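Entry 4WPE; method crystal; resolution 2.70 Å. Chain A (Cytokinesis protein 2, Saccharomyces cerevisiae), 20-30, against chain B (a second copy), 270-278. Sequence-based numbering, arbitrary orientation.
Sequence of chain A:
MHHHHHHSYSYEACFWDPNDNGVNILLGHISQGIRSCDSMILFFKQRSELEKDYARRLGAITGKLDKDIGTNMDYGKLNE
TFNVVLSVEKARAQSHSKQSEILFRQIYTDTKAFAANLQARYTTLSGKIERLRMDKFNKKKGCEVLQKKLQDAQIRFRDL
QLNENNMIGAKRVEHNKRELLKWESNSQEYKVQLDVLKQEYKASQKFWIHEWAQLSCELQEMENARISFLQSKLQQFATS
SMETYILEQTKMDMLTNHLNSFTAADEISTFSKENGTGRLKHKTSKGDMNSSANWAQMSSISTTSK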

# COMPACT_ATOMS: atom_id res chain seq x y z
N ASP A 20 50.94 -1.90 -12.53
CA ASP A 20 49.68 -2.64 -12.43
C ASP A 20 48.67 -1.90 -11.54
O ASP A 20 47.97 -2.52 -10.74
N ASN A 21 48.62 -0.58 -11.69
CA ASN A 21 47.67 0.24 -10.96
C ASN A 21 46.25 0.00 -11.45
O ASN A 21 45.33 -0.20 -10.66
N GLY A 22 46.09 0.03 -12.77
CA GLY A 22 44.80 -0.17 -13.41
C GLY A 22 44.15 -1.49 -13.04
O GLY A 22 42.93 -1.64 -13.10
N VAL A 23 44.98 -2.46 -12.64
CA VAL A 23 44.50 -3.75 -12.19
C VAL A 23 43.66 -3.61 -10.92
O VAL A 23 42.49 -4.01 -10.89
N ASN A 24 44.26 -3.04 -9.88
CA ASN A 24 43.58 -2.89 -8.59
C ASN A 24 42.40 -1.93 -8.66
O ASN A 24 41.44 -2.07 -7.90
N ILE A 25 42.46 -0.98 -9.58
CA ILE A 25 41.36 -0.06 -9.80
C ILE A 25 40.14 -0.80 -10.35
O ILE A 25 39.02 -0.61 -9.87
N LEU A 26 40.36 -1.67 -11.33
CA LEU A 26 39.28 -2.47 -11.90
C LEU A 26 38.76 -3.52 -10.92
O LEU A 26 37.56 -3.72 -10.81
N LEU A 27 39.68 -4.18 -10.22
CA LEU A 27 39.29 -5.18 -9.23
C LEU A 27 38.51 -4.53 -8.10
O LEU A 27 37.58 -5.12 -7.55
N GLY A 28 38.89 -3.30 -7.75
CA GLY A 28 38.19 -2.56 -6.73
C GLY A 28 36.79 -2.17 -7.18
O GLY A 28 35.84 -2.25 -6.40
N HIS A 29 36.68 -1.76 -8.44
CA HIS A 29 35.41 -1.31 -8.99
C HIS A 29 34.38 -2.43 -9.08
O HIS A 29 33.22 -2.25 -8.70
N ILE A 30 34.80 -3.58 -9.61
CA ILE A 30 33.90 -4.72 -9.75
C ILE A 30 33.46 -5.23 -8.38
O ILE A 30 32.29 -5.57 -8.18
N THR B 270 32.66 5.39 -20.26
CA THR B 270 32.92 6.57 -19.46
C THR B 270 33.87 6.29 -18.30
O THR B 270 34.75 7.09 -18.01
N PHE B 271 33.70 5.14 -17.64
CA PHE B 271 34.56 4.77 -16.52
C PHE B 271 36.02 4.67 -16.95
O PHE B 271 36.92 5.11 -16.23
N SER B 272 36.25 4.10 -18.12
CA SER B 272 37.60 3.93 -18.65
C SER B 272 38.20 5.28 -19.02
O SER B 272 39.42 5.47 -18.95
N LYS B 273 37.34 6.21 -19.42
CA LYS B 273 37.76 7.56 -19.76
C LYS B 273 38.29 8.29 -18.53
O LYS B 273 39.31 8.97 -18.58
N GLU B 274 37.58 8.14 -17.41
CA GLU B 274 37.89 8.88 -16.19
C GLU B 274 39.03 8.28 -15.39
O GLU B 274 39.77 9.00 -14.72
N ASN B 275 39.18 6.96 -15.44
CA ASN B 275 40.09 6.28 -14.53
C ASN B 275 41.10 5.36 -15.21
O ASN B 275 41.76 4.56 -14.54
N GLY B 276 41.22 5.46 -16.53
CA GLY B 276 42.19 4.68 -17.26
C GLY B 276 43.61 5.05 -16.86
O GLY B 276 43.91 6.22 -16.67
N THR B 277 44.48 4.05 -16.73
CA THR B 277 45.85 4.30 -16.29
C THR B 277 46.85 4.26 -17.44
O THR B 277 48.05 4.14 -17.22
N GLY B 278 46.35 4.37 -18.66
CA GLY B 278 47.22 4.37 -19.83
C GLY B 278 47.02 3.15 -20.69
O GLY B 278 46.66 2.07 -20.21

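The helix of chain A that starts at Asn A21 meets the end of a helix in chain B and the turn that follows it, the two helices running at 137° to each other with axes no nearer than 12.1 Å. Side chains bridge the wider gap at His A29 and Phe B271, where the CA atoms are 9.7 Å apart, whereas at Gly A22 and Thr B277 the backbones draw close. No hydrogen bond crosses between the stretches; the contact rests on close packing, an aromatic stack and apolar contacts.

Asp A20, the N-cap residue, points away and makes no capping bond. Asn A21 (chi1 m) points toward chain B but contributes mainly its aliphatic base: CB lies 4.2 Å from CG2 of Thr B277, while the exposed amide extends beyond. Gly A22 is the point of closest backbone approach, its CA 5.4 Å from the CA of Thr B277 and 3.5 Å from the OG1 of Thr B277. A CB here would fall 2.5 Å from that OG1, a clash, so the absence of a side chain is what lets the threonine settle against the helix. Thr B277 is in the p rotamer, and its methyl group serves the neighbouring residues of chain A.

Val A23 points away and Asn A24 is out of reach, as expected on the far side of a helix. One turn after Asn A21, Ile A25 (chi1 m, chi2 off-rotamer at 143°) points in. Its branched side chain spans two neighbours: CD1 packs 3.6 Å from CG2 of Thr B277, and CG2 reaches to 4.4 Å from CE2 of Phe B271. Ile A25 CG2 also lies 4.4 Å from the backbone O of Asn B275 and 4.5 Å from its CB. Leu A26 (m, t) leaves its helix sideways, yet its end comes nearer, placing CD2 4.1 Å from CE2 of Phe B271; the branched apolar end of leucine can meet the ring although its CA-to-CB bond points sideways.

Leu A27 and Gly A28 are out of reach. His A29, one turn beyond Ile A25, points in with chi1 t and chi2 50°, and its ring stacks face to face on that of Phe B271. The centroids are 3.9 Å apart, the planes are inclined by only 18°, and CG of His A29 comes within 3.4 Å of CZ of Phe B271. Phe B271 (chi1 t, chi2 93°) buries the largest area of any residue here: a flat ring can offer a face to the imidazole while still meeting the two aliphatic chains. The CA-to-CB bond of Ile A30 points sideways and, although its end comes nearer, it makes no contact.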

# COMPACT_ATOMS: atom_id res chain seq x y z
CB ASP A 20 49.94 -4.05 -11.90
CG ASP A 20 50.71 -4.92 -12.89
OD1 ASP A 20 50.75 -4.57 -14.08
OD2 ASP A 20 51.29 -5.94 -12.46
CB ASN A 21 48.02 1.72 -11.09
CG ASN A 21 49.42 2.03 -10.61
OD1 ASN A 21 49.90 1.45 -9.64
ND2 ASN A 21 50.09 2.95 -11.31
CB VAL A 23 45.67 -4.73 -11.92
CG1 VAL A 23 45.16 -6.02 -11.30
CG2 VAL A 23 46.43 -5.01 -13.21
CB ASN A 24 44.58 -2.43 -7.54
CG ASN A 24 45.68 -3.45 -7.30
OD1 ASN A 24 45.41 -4.65 -7.21
ND2 ASN A 24 46.92 -2.98 -7.21
CB ILE A 25 41.76 1.08 -10.76
CG1 ILE A 25 42.68 2.07 -10.05
CG2 ILE A 25 40.54 1.81 -11.29
CD1 ILE A 25 43.78 2.62 -10.92
CB LEU A 26 39.74 -3.16 -13.19
CG LEU A 26 39.95 -2.26 -14.40
CD1 LEU A 26 40.26 -3.09 -15.63
CD2 LEU A 26 38.72 -1.39 -14.63
CB LEU A 27 40.52 -5.90 -8.68
CG LEU A 27 41.21 -6.87 -9.64
CD1 LEU A 27 42.40 -7.55 -8.97
CD2 LEU A 27 40.21 -7.91 -10.13
CB HIS A 29 35.62 -0.68 -10.37
CG HIS A 29 34.37 -0.14 -10.98
ND1 HIS A 29 33.50 0.71 -10.30
CD2 HIS A 29 33.81 -0.32 -12.20
CE1 HIS A 29 32.50 1.02 -11.07
NE2 HIS A 29 32.65 0.41 -12.24
CB ILE A 30 34.58 -5.87 -10.55
CG1 ILE A 30 34.34 -5.69 -12.05
CG2 ILE A 30 34.05 -7.23 -10.12
CD1 ILE A 30 35.14 -4.58 -12.69
CB THR B 270 31.61 7.17 -18.91
OG1 THR B 270 30.83 6.13 -18.30
CG2 THR B 270 30.81 7.80 -20.03
CB PHE B 271 34.11 3.45 -15.90
CG PHE B 271 34.86 3.06 -14.65
CD1 PHE B 271 34.38 3.41 -13.40
CD2 PHE B 271 36.05 2.35 -14.73
CE1 PHE B 271 35.07 3.06 -12.25
CE2 PHE B 271 36.74 1.99 -13.59
CZ PHE B 271 36.25 2.35 -12.35
CB SER B 272 37.59 3.00 -19.86
OG SER B 272 37.04 1.73 -19.52
CB LYS B 273 36.60 8.35 -20.37
CG LYS B 273 36.86 8.91 -21.76
CD LYS B 273 35.63 9.66 -22.27
CE LYS B 273 35.76 10.04 -23.73
NZ LYS B 273 34.60 10.84 -24.21
CB GLU B 274 36.65 8.98 -15.30
CG GLU B 274 35.37 9.34 -16.03
CD GLU B 274 34.16 9.30 -15.12
OE1 GLU B 274 34.20 8.57 -14.11
OE2 GLU B 274 33.17 10.00 -15.43
CB ASN B 275 39.29 5.49 -13.50
CG ASN B 275 38.28 6.35 -12.78
OD1 ASN B 275 38.59 7.46 -12.34
ND2 ASN B 275 37.06 5.84 -12.64
CB THR B 277 46.30 3.27 -15.23
OG1 THR B 277 46.19 1.95 -15.77
CG2 THR B 277 45.44 3.38 -13.99